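Local atomic coordinates of Ent-copalyl diphosphate synthase (Streptomyces platensis, PDB entry 5BP8), a protein that is a helical enzyme of the terpene cyclase class, related in sequence to the squalene-hopene cyclases. Residues Ala280-Ala283 / Leu284-Leu288; Pro304-Ser307 / Asp308-Ala311. One frame throughout, in Å; residues are numbered along the deposited sequence.

How the contacts relate
Contacts 1 and 2 sit at the starts of two helices that follow each other in the chain, 282-291 and 307-319. Their centres lie 18 Å apart and their nearest atoms about 7 Å apart, so they do not touch. The helices do meet: Leu-288 of contact 1 rests on Val-313 and Leu-317. Helix 260-274 touches both, at Leu-284 and Leu-285 of contact 1 and at Asp-308 and Asp-309 of contact 2. Contact 1 is peripheral, its centre 23 Å from the centre of the chain. Contact 2 is buried, with the matching distance 14 Å. Contact 2 holds the DSDD sequence, which fits the DXDD motif of class II terpene cyclases, and probably marks the active site.

Contact 1 of 2, residues Ala280-Ala283 / Leu284-Leu288; sequences APAA and LLDSL
Leu-285 and Leu-284 both turn CG anti to their own carbonyl carbon, beside the backbone N (chi1 -52° and -65°), and in each the chain then runs on extended. This sends each CD1 methyl back toward the residues that lead into the helix. Leu-285 CD1 meets the methyl CB of Ala-280 at 4.3 Å. Leu-284 CD1 comes to CD of the Pro-281 ring at 4.4 Å. Both are loose apolar touches. Other helices and a loop add to them. Leu-284 and Pro-281 also lie on Leu-16 and Val-20 of helix 7-20, while Leu-285 lies on Leu-268 of helix 260-274 and on His-320 of a loop.

The backbone makes the turn. Pro-281 holds the N-cap position, and its O accepts from Leu-284 N at 3.0 Å. Ala-282 O takes Asp-286 N at 2.8 Å. Ala-283 O takes Ser-287 N at 3.1 Å.

Ala-282 O also sits over the flat face of the Asp-286 carboxylate, nearest to Asp-286 CG at 3.1 Å. OD1 and OD2 flank it, and none of these three oxygens bonds another. Asp-286 OD1 forms a salt bridge with Arg-322. Ser-287 OG instead bonds Gln-264. Together these features form a helix N-terminus with proline at the N-cap, at the head of helix 282-291 in a mainly alpha-helical cyclase fold.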
loop_
_atom_site.group_PDB
_atom_site.type_symbol
_atom_site.label_atom_id
_atom_site.label_comp_id
_atom_site.label_asym_id
_atom_site.label_seq_id
_atom_site.Cartn_x
_atom_site.Cartn_y
_atom_site.Cartn_z
ATOM N N ALA A 280 25.039 6.923 -1.753
ATOM C CA ALA A 280 23.986 6.624 -0.776
ATOM C C ALA A 280 24.413 7.164 0.574
ATOM O O ALA A 280 25.533 6.867 1.039
ATOM C CB ALA A 280 23.724 5.133 -0.672
ATOM N N PRO A 281 23.556 7.992 1.196
ATOM C CA PRO A 281 23.885 8.433 2.533
ATOM C C PRO A 281 23.975 7.227 3.464
ATOM O O PRO A 281 23.112 6.334 3.436
ATOM C CB PRO A 281 22.699 9.338 2.916
ATOM C CG PRO A 281 22.134 9.794 1.622
ATOM C CD PRO A 281 22.323 8.640 0.690
ATOM N N ALA A 282 25.029 7.204 4.271
ATOM C CA ALA A 282 25.236 6.137 5.234
ATOM C C ALA A 282 24.032 5.934 6.138
ATOM O O ALA A 282 23.775 4.816 6.556
ATOM C CB ALA A 282 26.467 6.435 6.079
ATOM N N ALA A 283 23.326 7.015 6.473
ATOM C CA ALA A 283 22.193 6.934 7.367
ATOM C C ALA A 283 21.114 5.990 6.833
ATOM O O ALA A 283 20.461 5.321 7.633
ATOM C CB ALA A 283 21.594 8.319 7.644
ATOM N N LEU A 284 20.919 5.923 5.513
ATOM C CA LEU A 284 19.897 5.014 4.972
ATOM C C LEU A 284 20.345 3.582 5.153
ATOM O O LEU A 284 19.561 2.732 5.564
ATOM C CB LEU A 284 19.600 5.259 3.492
ATOM C CG LEU A 284 18.966 6.606 3.154
ATOM C CD1 LEU A 284 18.594 6.632 1.686
ATOM C CD2 LEU A 284 17.765 6.906 4.040
ATOM N N LEU A 285 21.618 3.317 4.850
ATOM C CA LEU A 285 22.121 1.961 4.887
ATOM C C LEU A 285 22.200 1.507 6.334
ATOM O O LEU A 285 21.886 0.349 6.636
ATOM C CB LEU A 285 23.487 1.849 4.191
ATOM C CG LEU A 285 23.604 2.400 2.768
ATOM C CD1 LEU A 285 25.021 2.281 2.221
ATOM C CD2 LEU A 285 22.639 1.701 1.838
ATOM N N ASP A 286 22.585 2.410 7.237
ATOM C CA ASP A 286 22.581 2.087 8.676
ATOM C C ASP A 286 21.204 1.734 9.229
ATOM O O ASP A 286 21.094 0.799 10.035
ATOM C CB ASP A 286 23.145 3.232 9.516
ATOM C CG ASP A 286 24.625 3.481 9.274
ATOM O OD1 ASP A 286 25.343 2.604 8.757
ATOM O OD2 ASP A 286 25.051 4.590 9.630
ATOM N N SER A 287 20.179 2.502 8.837
ATOM C CA SER A 287 18.767 2.234 9.234
ATOM C C SER A 287 18.369 0.831 8.808
ATOM O O SER A 287 17.845 0.053 9.590
ATOM C CB SER A 287 17.814 3.245 8.573
ATOM O OG SER A 287 16.452 2.869 8.723
ATOM N N LEU A 288 18.629 0.506 7.552
ATOM C CA LEU A 288 18.262 -0.807 7.041
ATOM C C LEU A 288 19.015 -1.931 7.736
ATOM O O LEU A 288 18.416 -2.925 8.118
ATOM C CB LEU A 288 18.478 -0.881 5.539
ATOM C CG LEU A 288 17.529 -0.048 4.666
ATOM C CD1 LEU A 288 17.818 -0.373 3.217
ATOM C CD2 LEU A 288 16.058 -0.320 4.992
#

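Contact 2 of 2, residues Pro304-Ser307 / Asp308-Ala311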
loop_
_atom_site.group_PDB
_atom_site.type_symbol
_atom_site.label_atom_id
_atom_site.label_comp_id
_atom_site.label_asym_id
_atom_site.label_seq_id
_atom_site.Cartn_x
_atom_site.Cartn_y
_atom_site.Cartn_z
ATOM N N PRO A 304 5.125 -7.276 11.384
ATOM C CA PRO A 304 5.846 -8.549 11.280
ATOM C C PRO A 304 6.688 -8.570 10.031
ATOM O O PRO A 304 6.342 -7.933 9.030
ATOM C CB PRO A 304 4.716 -9.599 11.185
ATOM C CG PRO A 304 3.524 -8.857 10.705
ATOM C CD PRO A 304 3.676 -7.439 11.145
ATOM N N SER A 305 7.788 -9.310 10.082
ATOM C CA SER A 305 8.696 -9.438 8.952
ATOM C C SER A 305 8.021 -10.120 7.790
ATOM O O SER A 305 7.122 -10.957 7.982
ATOM C CB SER A 305 9.951 -10.214 9.376
ATOM O OG SER A 305 10.695 -9.392 10.287
ATOM N N ASP A 306 8.420 -9.748 6.577
ATOM C CA ASP A 306 7.908 -10.385 5.386
ATOM C C ASP A 306 9.014 -10.497 4.373
ATOM O O ASP A 306 9.955 -9.709 4.374
ATOM C CB ASP A 306 6.702 -9.623 4.782
ATOM C CG ASP A 306 7.104 -8.325 4.134
ATOM O OD1 ASP A 306 7.129 -7.278 4.822
ATOM O OD2 ASP A 306 7.384 -8.354 2.921
ATOM N N SER A 307 8.894 -11.456 3.468
ATOM C CA SER A 307 9.991 -11.724 2.558
ATOM C C SER A 307 10.152 -10.692 1.443
ATOM O O SER A 307 11.238 -10.567 0.878
ATOM C CB SER A 307 9.881 -13.119 1.947
ATOM O OG SER A 307 8.755 -13.286 1.108
ATOM N N ASP A 308 9.085 -9.962 1.113
ATOM C CA ASP A 308 9.192 -8.957 0.062
ATOM C C ASP A 308 10.074 -7.824 0.548
ATOM O O ASP A 308 11.057 -7.463 -0.113
ATOM C CB ASP A 308 7.812 -8.474 -0.369
ATOM C CG ASP A 308 7.838 -7.622 -1.635
ATOM O OD1 ASP A 308 8.633 -7.935 -2.569
ATOM O OD2 ASP A 308 7.002 -6.657 -1.704
ATOM N N ASP A 309 9.735 -7.251 1.710
ATOM C CA ASP A 309 10.546 -6.234 2.294
ATOM C C ASP A 309 11.958 -6.741 2.608
ATOM O O ASP A 309 12.938 -6.017 2.384
ATOM C CB ASP A 309 9.894 -5.682 3.563
ATOM C CG ASP A 309 8.694 -4.824 3.252
ATOM O OD1 ASP A 309 8.878 -3.833 2.532
ATOM O OD2 ASP A 309 7.569 -5.174 3.690
ATOM N N THR A 310 12.050 -7.977 3.089
ATOM C CA THR A 310 13.358 -8.554 3.440
ATOM C C THR A 310 14.233 -8.635 2.180
ATOM O O THR A 310 15.389 -8.200 2.202
ATOM C CB THR A 310 13.201 -9.943 4.100
ATOM O OG1 THR A 310 12.506 -9.801 5.344
ATOM C CG2 THR A 310 14.570 -10.572 4.409
ATOM N N ALA A 311 13.671 -9.164 1.093
ATOM C CA ALA A 311 14.401 -9.314 -0.177
ATOM C C ALA A 311 14.805 -7.950 -0.732
ATOM O O ALA A 311 15.943 -7.748 -1.122
ATOM C CB ALA A 311 13.578 -10.082 -1.185
#
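Asp-306 lays its carboxylate beside that of Asp-309, one turn on, and the two side chains cross at a slant with their planes 76° apart. OD1 of Asp-306 lies a very short 2.4 Å from OD2 of Asp-309, and the geometry leaves the nature of that approach open. The other oxygen, Asp-306 OD2, faces the start of the helix. It accepts from Asp-309 N at 2.9 Å in a nearly straight N-H bond, and the donor approaches from above the carboxylate plane. Asp-306 is thus the N-cap of helix 307-319. Its chi1 of 72° sets CG between the backbone N and the carbonyl carbon, which turns the carboxylate forward toward the amides of the first turn.

Asp-306, Ser-307, Asp-308 and Asp-309 read DSDD. This fits the DXDD motif of class II terpene cyclases, so the capped turn probably belongs to the active site.

Thr-310 grips the carbonyl of Asp-306. Asp-306 O accepts twice from this one residue, from Thr-310 OG1 at 2.7 Å and from Thr-310 N at 3.0 Å. The hydroxyl comes from well above the carbonyl plane. Thr-310 OG1 also accepts from Ile-297 N. Next along, Ser-307 O takes Ala-311 N at 2.8 Å, while Ser-307 OG bonds Ser-339 O. Asp-308 points its carboxylate away from the cap, where OD1 bonds His-354 ND1, and its side chain also touches Trp-266.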